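Local atomic coordinates of long form salivary protein D7L1 (Anopheles stephensi, PDB entry 3NHI), a protein that binds and sequesters host mediators such as cysteinyl leukotrienes, also binds thromboxane A2 analogues, and so modulates blood feeding by mosquitoes. Residues A104-S108 against C109-Y113; G152-F155 against H156-C159; G235-A238 against Y239-Y242; P280-V283 against K284-K288. All blocks are in the same frame, centred on the assembly; numbering follows the deposited sequence.

Contact 1 (A104-S108 against C109-Y113); sequences AKSGS and CVDLY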
loop_
_atom_site.group_PDB
_atom_site.type_symbol
_atom_site.label_atom_id
_atom_site.label_comp_id
_atom_site.label_asym_id
_atom_site.label_seq_id
_atom_site.Cartn_x
_atom_site.Cartn_y
_atom_site.Cartn_z
ATOM N N ALA A 104 -8.023 -14.066 20.014
ATOM C CA ALA A 104 -7.481 -14.406 18.695
ATOM C C ALA A 104 -7.461 -15.909 18.448
ATOM O O ALA A 104 -7.448 -16.343 17.293
ATOM C CB ALA A 104 -6.096 -13.827 18.527
ATOM N N LYS A 105 -7.469 -16.690 19.526
ATOM C CA LYS A 105 -7.407 -18.160 19.434
ATOM C C LYS A 105 -6.240 -18.586 18.528
ATOM O O LYS A 105 -5.096 -18.228 18.802
ATOM C CB LYS A 105 -8.771 -18.753 19.032
ATOM C CG LYS A 105 -9.855 -18.516 20.074
ATOM C CD LYS A 105 -11.154 -19.235 19.753
ATOM C CE LYS A 105 -12.169 -18.995 20.851
ATOM N NZ LYS A 105 -13.479 -19.643 20.574
ATOM N N SER A 106 -6.511 -19.320 17.445
ATOM C CA SER A 106 -5.435 -19.824 16.585
ATOM C C SER A 106 -4.802 -18.757 15.687
ATOM O O SER A 106 -3.693 -18.941 15.168
ATOM C CB SER A 106 -5.928 -20.994 15.723
ATOM O OG SER A 106 -6.677 -20.525 14.611
ATOM N N GLY A 107 -5.508 -17.642 15.498
ATOM C CA GLY A 107 -5.066 -16.612 14.574
ATOM C C GLY A 107 -5.448 -16.896 13.128
ATOM O O GLY A 107 -5.058 -16.153 12.229
ATOM N N SER A 108 -6.212 -17.965 12.905
ATOM C CA SER A 108 -6.735 -18.276 11.572
ATOM C C SER A 108 -7.678 -17.169 11.106
ATOM O O SER A 108 -8.170 -16.361 11.908
ATOM C CB SER A 108 -7.496 -19.597 11.596
ATOM O OG SER A 108 -8.651 -19.494 12.423
ATOM N N CYS A 109 -7.942 -17.134 9.807
ATOM C CA CYS A 109 -8.886 -16.157 9.266
ATOM C C CYS A 109 -10.224 -16.204 10.004
ATOM O O CYS A 109 -10.730 -15.161 10.425
ATOM C CB CYS A 109 -9.134 -16.393 7.789
ATOM S SG CYS A 109 -7.707 -16.195 6.739
ATOM N N VAL A 110 -10.794 -17.397 10.180
ATOM C CA VAL A 110 -12.106 -17.495 10.816
ATOM C C VAL A 110 -12.064 -17.111 12.299
ATOM O O VAL A 110 -13.002 -16.480 12.797
ATOM C CB VAL A 110 -12.796 -18.874 10.579
ATOM C CG1 VAL A 110 -12.110 -20.000 11.357
ATOM C CG2 VAL A 110 -14.278 -18.801 10.925
ATOM N N ASP A 111 -10.976 -17.460 12.986
ATOM C CA ASP A 111 -10.853 -17.121 14.405
ATOM C C ASP A 111 -10.790 -15.609 14.597
ATOM O O ASP A 111 -11.450 -15.064 15.487
ATOM C CB ASP A 111 -9.645 -17.814 15.057
ATOM C CG ASP A 111 -9.929 -19.259 15.443
ATOM O OD1 ASP A 111 -11.103 -19.681 15.404
ATOM O OD2 ASP A 111 -8.968 -19.959 15.816
ATOM N N LEU A 112 -10.036 -14.923 13.742
ATOM C CA LEU A 112 -9.950 -13.467 13.840
ATOM C C LEU A 112 -11.256 -12.794 13.433
ATOM O O LEU A 112 -11.694 -11.861 14.090
ATOM C CB LEU A 112 -8.757 -12.932 13.042
ATOM C CG LEU A 112 -7.388 -13.449 13.492
ATOM C CD1 LEU A 112 -6.328 -12.810 12.653
ATOM C CD2 LEU A 112 -7.131 -13.171 14.974
ATOM N N TYR A 113 -11.877 -13.276 12.363
ATOM C CA TYR A 113 -13.192 -12.790 11.959
ATOM C C TYR A 113 -14.217 -12.935 13.082
ATOM O O TYR A 113 -14.924 -11.976 13.405
ATOM C CB TYR A 113 -13.656 -13.529 10.710
ATOM C CG TYR A 113 -15.056 -13.186 10.241
ATOM C CD1 TYR A 113 -15.262 -12.168 9.310
ATOM C CD2 TYR A 113 -16.168 -13.891 10.708
ATOM C CE1 TYR A 113 -16.536 -11.859 8.846
ATOM C CE2 TYR A 113 -17.455 -13.585 10.252
ATOM C CZ TYR A 113 -17.626 -12.572 9.320
ATOM O OH TYR A 113 -18.893 -12.262 8.870
#
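Ser-108 caps the N-terminus of helix 109-130, and Asp-111 in the first turn of that helix reaches back to hold the loop before it. The loop enters through a type II' beta turn from Ala-104 to Gly-107. It then runs through an ST turn, in which Ser-106 OG accepts from Ser-108 N.

The polar contacts centre on Asp-111 OD2. This one oxygen takes two bonds from Ser-106, which arrive from opposite faces of the carboxylate plane. The backbone Ser-106 N comes on the anti side at 3.0 Å from Asp-111 OD2, and the hydroxyl Ser-106 OG lies 2.6 Å from the same OD2, well above the plane. Two donors should fix the rotation of the carboxylate and probably stabilise its negative charge. Asp-111 N in turn gives the capping bond to Ser-108 OG at 3.1 Å. Ser-108 chi1 of 65° sets this hydroxyl over the helix end.

The apolar side is smaller and more buried. Leu-112 CD2 packs on Ala-104 CB at 3.8 Å, and both side chains also touch Phe-69 of strand 68-69. Cys-109 points away from the loop and forms the disulfide with Cys-50, which ties the helix start to helix 46-58. Lys-53 of that helix donates through NZ to Gly-107 O, while Leu-112 CD1 lies 3.6 Å from the same carbonyl oxygen.

Contact 2 (G152-F155 against H156-C159); sequences GESF and HAYC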
loop_
_atom_site.group_PDB
_atom_site.type_symbol
_atom_site.label_atom_id
_atom_site.label_comp_id
_atom_site.label_asym_id
_atom_site.label_seq_id
_atom_site.Cartn_x
_atom_site.Cartn_y
_atom_site.Cartn_z
ATOM N N GLY A 152 -4.093 9.962 -6.885
ATOM C CA GLY A 152 -3.893 10.509 -8.228
ATOM C C GLY A 152 -2.453 10.898 -8.502
ATOM O O GLY A 152 -2.109 11.260 -9.626
ATOM N N GLU A 153 -1.605 10.819 -7.478
ATOM C CA GLU A 153 -0.195 11.182 -7.587
ATOM C C GLU A 153 0.613 9.898 -7.488
ATOM O O GLU A 153 0.441 9.139 -6.532
ATOM C CB GLU A 153 0.188 12.127 -6.439
ATOM C CG GLU A 153 1.653 12.533 -6.380
ATOM C CD GLU A 153 1.963 13.432 -5.186
ATOM O OE1 GLU A 153 1.266 13.343 -4.150
ATOM O OE2 GLU A 153 2.930 14.214 -5.266
ATOM N N SER A 154 1.498 9.639 -8.448
ATOM C CA SER A 154 2.313 8.415 -8.357
ATOM C C SER A 154 3.398 8.586 -7.312
ATOM O O SER A 154 3.809 9.714 -7.006
ATOM C CB SER A 154 2.934 8.049 -9.711
ATOM O OG SER A 154 3.908 9.005 -10.113
ATOM N N PHE A 155 3.877 7.469 -6.765
ATOM C CA PHE A 155 5.033 7.577 -5.895
ATOM C C PHE A 155 6.233 8.163 -6.612
ATOM O O PHE A 155 6.982 8.939 -6.021
ATOM C CB PHE A 155 5.372 6.264 -5.171
ATOM C CG PHE A 155 4.897 6.249 -3.745
ATOM C CD1 PHE A 155 5.455 7.132 -2.816
ATOM C CD2 PHE A 155 3.870 5.389 -3.330
ATOM C CE1 PHE A 155 4.992 7.175 -1.497
ATOM C CE2 PHE A 155 3.408 5.422 -2.003
ATOM C CZ PHE A 155 3.974 6.311 -1.088
ATOM N N HIS A 156 6.389 7.835 -7.896
ATOM C CA HIS A 156 7.527 8.372 -8.635
ATOM C C HIS A 156 7.471 9.902 -8.696
ATOM O O HIS A 156 8.494 10.555 -8.525
ATOM C CB HIS A 156 7.611 7.769 -10.037
ATOM C CG HIS A 156 7.670 6.272 -10.050
ATOM N ND1 HIS A 156 6.689 5.483 -9.486
ATOM C CD2 HIS A 156 8.572 5.420 -10.596
ATOM C CE1 HIS A 156 7.003 4.209 -9.660
ATOM N NE2 HIS A 156 8.138 4.145 -10.334
ATOM N N ALA A 157 6.285 10.469 -8.913
ATOM C CA ALA A 157 6.146 11.924 -8.953
ATOM C C ALA A 157 6.292 12.561 -7.578
ATOM O O ALA A 157 6.951 13.601 -7.440
ATOM C CB ALA A 157 4.819 12.308 -9.578
ATOM N N TYR A 158 5.669 11.951 -6.570
ATOM C CA TYR A 158 5.797 12.416 -5.199
ATOM C C TYR A 158 7.270 12.468 -4.779
ATOM O O TYR A 158 7.746 13.467 -4.219
ATOM C CB TYR A 158 4.984 11.506 -4.262
ATOM C CG TYR A 158 5.237 11.780 -2.804
ATOM C CD1 TYR A 158 4.477 12.714 -2.107
ATOM C CD2 TYR A 158 6.274 11.125 -2.124
ATOM C CE1 TYR A 158 4.727 12.976 -0.753
ATOM C CE2 TYR A 158 6.535 11.387 -0.793
ATOM C CZ TYR A 158 5.767 12.305 -0.116
ATOM O OH TYR A 158 6.060 12.545 1.212
ATOM N N CYS A 159 7.995 11.393 -5.073
ATOM C CA CYS A 159 9.395 11.267 -4.688
ATOM C C CYS A 159 10.305 12.195 -5.492
ATOM O O CYS A 159 11.256 12.751 -4.943
ATOM C CB CYS A 159 9.837 9.813 -4.824
ATOM S SG CYS A 159 8.955 8.693 -3.691
#
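Phe-155 and Tyr-158 meet on one side of the first helical turn as an offset edge-to-face pair. The edge of the Phe-155 ring is directed at the face of Tyr-158, with ring centroids 6.0 Å apart and planes at 82°. The nearest carbons are Phe-155 CD1 and Tyr-158 CD2, at 4.1 Å. Phe-155 CD1 also meets Cys-159 SG at 3.9 Å, where the sulfur sits at the ring edge, near its plane.

Glu-153 comes alongside the base of Tyr-158. Its extended chain (CG anti to the backbone N, chi1 177°) carries Glu-153 OE2 to 3.5 Å from Tyr-158 CB, at the edge of the tyrosine ring. The carboxylate and ring planes are steeply inclined, at 77°. Glu-153 OE1 accepts from Gln-150 N.

Backbone and capping bonds position these side chains. Tyr-158 N donates to Ser-154 O, and Cys-159 N to Phe-155 O at 2.8 Å. Ala-157 N donates to Ser-154 OG at 3.0 Å. The same buried hydroxyl is bonded to Glu-262 OE2 of helix 251-266, so it has partners on both helices. Further out, Tyr-158 OH bonds to Glu-147 O. Cys-159 forms the disulfide with Cys-192 of helix 184-196. The His-156 ring meets Phe-258 edge-to-face.

The arrangement is a serine N-cap with an aromatic pair on the first turn of helix 155-163, in the all-helical, disulfide-linked PBP/GOBP fold of odorant-binding proteins.

Contact 3 (G235-A238 against Y239-Y242); sequences GSEA and YDYY
Asp-240 folds back onto the backbone of Glu-237, the N-cap residue of helix 238-246 in the PBP/GOBP family region. Glu-237 N donates to Asp-240 OD2 at 3.0 Å. The donor meets the oxygen on its anti side, 25° out of the carboxylate plane. Asp-240 chi1 of -58° places CG beside its own backbone N, which turns the carboxylate toward the start of the helix. A negative group there probably interacts well with the helix dipole.

Glu-237 has the same first torsion, and its chain then runs straight out (chi2 179°). It crosses the aspartate at a slant, with Glu-237 CB 3.3 Å from Asp-240 OD2. The two carboxylates are like charges. A water bridges them, donating to Glu-237 OE1 and Asp-240 OD1, and probably eases the repulsion.

Tyr-241 also swings back toward the loop. Its ring lies beside the Gly-235 to Ala-238 backbone, with Tyr-241 CD1 3.3 Å from Glu-237 O and Tyr-241 OH 3.5 Å from Ser-236 CA. Ala-238 CA is at the ring edge. In Tyr-239 and Tyr-242 CG lies anti to the backbone N, and both lead away from the loop. Tyr-239 packs on Leu-186 and Lys-187 of helix 184-196, and its OH accepts from Gly-182 N. Tyr-242 rests on Ile-190 of the same helix, and Ala-238 on Phe-194.

Gly-235 lies against the same aspartate carboxylate, its CA 3.4 Å from Asp-240 OD2.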
loop_
_atom_site.group_PDB
_atom_site.type_symbol
_atom_site.label_atom_id
_atom_site.label_comp_id
_atom_site.label_asym_id
_atom_site.label_seq_id
_atom_site.Cartn_x
_atom_site.Cartn_y
_atom_site.Cartn_z
ATOM N N GLY A 235 25.495 -4.469 -2.672
ATOM C CA GLY A 235 24.852 -3.286 -2.161
ATOM C C GLY A 235 23.448 -3.626 -1.725
ATOM O O GLY A 235 22.802 -4.539 -2.266
ATOM N N SER A 236 22.984 -2.883 -0.733
ATOM C CA SER A 236 21.688 -3.150 -0.140
ATOM C C SER A 236 20.804 -1.907 -0.099
ATOM O O SER A 236 19.769 -1.904 0.568
ATOM C CB SER A 236 21.857 -3.749 1.259
ATOM O OG SER A 236 22.454 -2.811 2.132
ATOM N N GLU A 237 21.199 -0.864 -0.830
ATOM C CA GLU A 237 20.360 0.328 -0.957
ATOM C C GLU A 237 19.382 0.151 -2.105
ATOM O O GLU A 237 19.667 -0.572 -3.068
ATOM C CB GLU A 237 21.210 1.577 -1.187
ATOM C CG GLU A 237 22.157 1.858 -0.030
ATOM C CD GLU A 237 23.034 3.081 -0.215
ATOM O OE1 GLU A 237 22.914 3.786 -1.244
ATOM O OE2 GLU A 237 23.861 3.334 0.691
ATOM N N ALA A 238 18.227 0.814 -2.007
ATOM C CA ALA A 238 17.253 0.806 -3.091
ATOM C C ALA A 238 17.906 1.069 -4.447
ATOM O O ALA A 238 17.667 0.335 -5.405
ATOM C CB ALA A 238 16.157 1.821 -2.825
ATOM N N TYR A 239 18.739 2.110 -4.520
ATOM C CA TYR A 239 19.419 2.454 -5.767
ATOM C C TYR A 239 20.271 1.321 -6.317
ATOM O O TYR A 239 20.305 1.114 -7.532
ATOM C CB TYR A 239 20.254 3.729 -5.615
ATOM C CG TYR A 239 20.843 4.176 -6.929
ATOM C CD1 TYR A 239 20.025 4.712 -7.931
ATOM C CD2 TYR A 239 22.200 4.020 -7.193
ATOM C CE1 TYR A 239 20.549 5.117 -9.153
ATOM C CE2 TYR A 239 22.736 4.425 -8.403
ATOM C CZ TYR A 239 21.903 4.965 -9.383
ATOM O OH TYR A 239 22.427 5.350 -10.594
ATOM N N ASP A 240 20.924 0.570 -5.430
ATOM C CA ASP A 240 21.723 -0.581 -5.864
ATOM C C ASP A 240 20.881 -1.624 -6.583
ATOM O O ASP A 240 21.257 -2.091 -7.666
ATOM C CB ASP A 240 22.472 -1.208 -4.693
ATOM C CG ASP A 240 23.392 -0.226 -3.999
ATOM O OD1 ASP A 240 24.085 0.545 -4.700
ATOM O OD2 ASP A 240 23.427 -0.236 -2.756
ATOM N N TYR A 241 19.726 -1.967 -6.005
ATOM C CA TYR A 241 18.828 -2.946 -6.624
ATOM C C TYR A 241 18.260 -2.447 -7.943
ATOM O O TYR A 241 18.179 -3.188 -8.911
ATOM C CB TYR A 241 17.701 -3.342 -5.666
ATOM C CG TYR A 241 18.200 -4.026 -4.416
ATOM C CD1 TYR A 241 18.018 -3.440 -3.169
ATOM C CD2 TYR A 241 18.886 -5.233 -4.491
ATOM C CE1 TYR A 241 18.500 -4.047 -2.017
ATOM C CE2 TYR A 241 19.355 -5.861 -3.344
ATOM C CZ TYR A 241 19.151 -5.265 -2.109
ATOM O OH TYR A 241 19.629 -5.863 -0.960
ATOM N N TYR A 242 17.896 -1.171 -7.970
ATOM C CA TYR A 242 17.422 -0.527 -9.181
ATOM C C TYR A 242 18.463 -0.626 -10.314
ATOM O O TYR A 242 18.121 -1.021 -11.429
ATOM C CB TYR A 242 17.092 0.924 -8.835
ATOM C CG TYR A 242 16.664 1.821 -9.969
ATOM C CD1 TYR A 242 15.437 1.654 -10.614
ATOM C CD2 TYR A 242 17.481 2.869 -10.376
ATOM C CE1 TYR A 242 15.051 2.498 -11.642
ATOM C CE2 TYR A 242 17.093 3.725 -11.395
ATOM C CZ TYR A 242 15.881 3.536 -12.023
ATOM O OH TYR A 242 15.489 4.373 -13.048
HETATM O O HOH W 1 23.748 3.253 -3.968
#

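Contact 4 (P280-V283 against K284-K288); sequences PEKV and KEEMK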
loop_
_atom_site.group_PDB
_atom_site.type_symbol
_atom_site.label_atom_id
_atom_site.label_comp_id
_atom_site.label_asym_id
_atom_site.label_seq_id
_atom_site.Cartn_x
_atom_site.Cartn_y
_atom_site.Cartn_z
ATOM N N PRO A 280 2.748 -1.662 -22.514
ATOM C CA PRO A 280 3.397 -0.433 -22.041
ATOM C C PRO A 280 2.776 0.855 -22.587
ATOM O O PRO A 280 2.712 1.852 -21.876
ATOM C CB PRO A 280 4.841 -0.596 -22.518
ATOM C CG PRO A 280 5.039 -2.063 -22.592
ATOM C CD PRO A 280 3.731 -2.597 -23.094
ATOM N N GLU A 281 2.297 0.835 -23.825
ATOM C CA GLU A 281 1.703 2.031 -24.426
ATOM C C GLU A 281 0.397 2.427 -23.736
ATOM O O GLU A 281 0.141 3.613 -23.502
ATOM C CB GLU A 281 1.492 1.828 -25.932
ATOM C CG GLU A 281 2.788 1.704 -26.740
ATOM C CD GLU A 281 3.624 0.466 -26.391
ATOM O OE1 GLU A 281 3.055 -0.635 -26.175
ATOM O OE2 GLU A 281 4.868 0.608 -26.322
ATOM N N LYS A 282 -0.414 1.433 -23.378
ATOM C CA LYS A 282 -1.652 1.693 -22.647
ATOM C C LYS A 282 -1.361 2.287 -21.267
ATOM O O LYS A 282 -2.037 3.224 -20.829
ATOM C CB LYS A 282 -2.493 0.413 -22.522
ATOM C CG LYS A 282 -3.849 0.599 -21.846
ATOM C CD LYS A 282 -4.824 1.388 -22.733
ATOM C CE LYS A 282 -6.259 1.310 -22.215
ATOM N NZ LYS A 282 -6.370 1.708 -20.788
ATOM N N VAL A 283 -0.352 1.744 -20.590
ATOM C CA VAL A 283 0.068 2.262 -19.288
ATOM C C VAL A 283 0.435 3.747 -19.391
ATOM O O VAL A 283 -0.022 4.567 -18.586
ATOM C CB VAL A 283 1.240 1.433 -18.697
ATOM C CG1 VAL A 283 1.830 2.121 -17.462
ATOM C CG2 VAL A 283 0.771 0.046 -18.339
ATOM N N LYS A 284 1.236 4.091 -20.392
ATOM C CA LYS A 284 1.634 5.477 -20.602
ATOM C C LYS A 284 0.438 6.398 -20.849
ATOM O O LYS A 284 0.354 7.477 -20.268
ATOM C CB LYS A 284 2.667 5.574 -21.719
ATOM C CG LYS A 284 4.002 4.948 -21.340
ATOM C CD LYS A 284 5.051 5.151 -22.418
ATOM C CE LYS A 284 6.370 4.488 -22.050
ATOM N NZ LYS A 284 6.295 3.006 -22.145
ATOM N N GLU A 285 -0.509 5.953 -21.674
ATOM C CA GLU A 285 -1.722 6.742 -21.921
ATOM C C GLU A 285 -2.531 6.969 -20.648
ATOM O O GLU A 285 -2.996 8.080 -20.388
ATOM C CB GLU A 285 -2.577 6.106 -23.028
ATOM C CG GLU A 285 -1.957 6.219 -24.421
ATOM C CD GLU A 285 -1.590 7.658 -24.797
ATOM O OE1 GLU A 285 -0.415 7.903 -25.140
ATOM O OE2 GLU A 285 -2.471 8.542 -24.736
ATOM N N GLU A 286 -2.679 5.927 -19.835
ATOM C CA GLU A 286 -3.384 6.052 -18.560
ATOM C C GLU A 286 -2.671 6.997 -17.590
ATOM O O GLU A 286 -3.323 7.747 -16.857
ATOM C CB GLU A 286 -3.568 4.673 -17.932
ATOM C CG GLU A 286 -4.588 3.802 -18.651
ATOM C CD GLU A 286 -5.968 3.930 -18.047
ATOM O OE1 GLU A 286 -6.550 2.877 -17.704
ATOM O OE2 GLU A 286 -6.459 5.073 -17.888
ATOM N N MET A 287 -1.337 6.981 -17.599
ATOM C CA MET A 287 -0.568 7.845 -16.703
ATOM C C MET A 287 -0.707 9.324 -17.046
ATOM O O MET A 287 -0.596 10.168 -16.170
ATOM C CB MET A 287 0.905 7.442 -16.660
ATOM C CG MET A 287 1.142 6.180 -15.834
ATOM S SD MET A 287 2.809 6.061 -15.147
ATOM C CE MET A 287 3.755 5.682 -16.619
ATOM N N LYS A 288 -0.973 9.629 -18.315
ATOM C CA LYS A 288 -1.137 11.022 -18.746
ATOM C C LYS A 288 -2.333 11.705 -18.073
ATOM O O LYS A 288 -2.357 12.932 -17.940
ATOM C CB LYS A 288 -1.252 11.103 -20.271
ATOM C CG LYS A 288 0.029 10.789 -21.001
ATOM C CD LYS A 288 -0.209 10.769 -22.496
ATOM C CE LYS A 288 1.077 10.498 -23.232
ATOM N NZ LYS A 288 0.859 10.344 -24.703
HETATM O O HOH W 2 1.284 5.421 -25.209
#
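Val-283 and Met-287 lie side by side on the buried face of helix 280-288 and point the same way. Val-283 CG1, anti to its own N at chi1 170°, stands 4.1 Å from Met-287 CE. This face packs on helix 251-266: Val-283 touches Phe-260 and Met-287 touches Glu-262. Met-287 N closes the helical turn on Val-283 O at 2.9 Å.

At the margin of the packed face, Lys-282 bends at chi2 and chi4. This brings Lys-282 NZ round to Glu-286 OE1 in a long salt bridge of 3.3 Å. The stronger partner of that oxygen is Lys-275 NZ, in the loop before the helix. Glu-286 also touches Leu-263.

The loose, solvent-facing side holds Glu-281 and Glu-285. There a water donates to Glu-281 O and to Glu-285 OE1. Lys-288 NZ also reaches Glu-285 OE1, at 2.8 Å, on its syn side. Lys-284 bends its end over Pro-280, with Lys-284 NZ 3.9 Å from Pro-280 CB.

The helix is therefore amphipathic. Largely apolar side chains pack against helix 251-266, while charged groups and water line the open side. Two lysines around Glu-286 OE1 probably keep that carboxylate ionised.

Contacts 1, 2 and 3 each form the start of a helix, whereas contact 4 runs along one. Contacts 1 and 2 both hold a serine cap and a disulfide cysteine; in contact 3 the N-cap residue is a glutamate, whose backbone N is bonded by an aspartate of the first turn. Contact 2 is nearest the chain centre, has no exposed touching residue and is rich in aromatic packing. The other three lie farther out and mix buried with exposed residues, and water bridges appear in contacts 3 and 4. Helix 184-196 borders contacts 2 and 3, and helix 251-266 borders contacts 2 and 4. Contact 1 stands apart, its centre about 36 Å from that of contact 2.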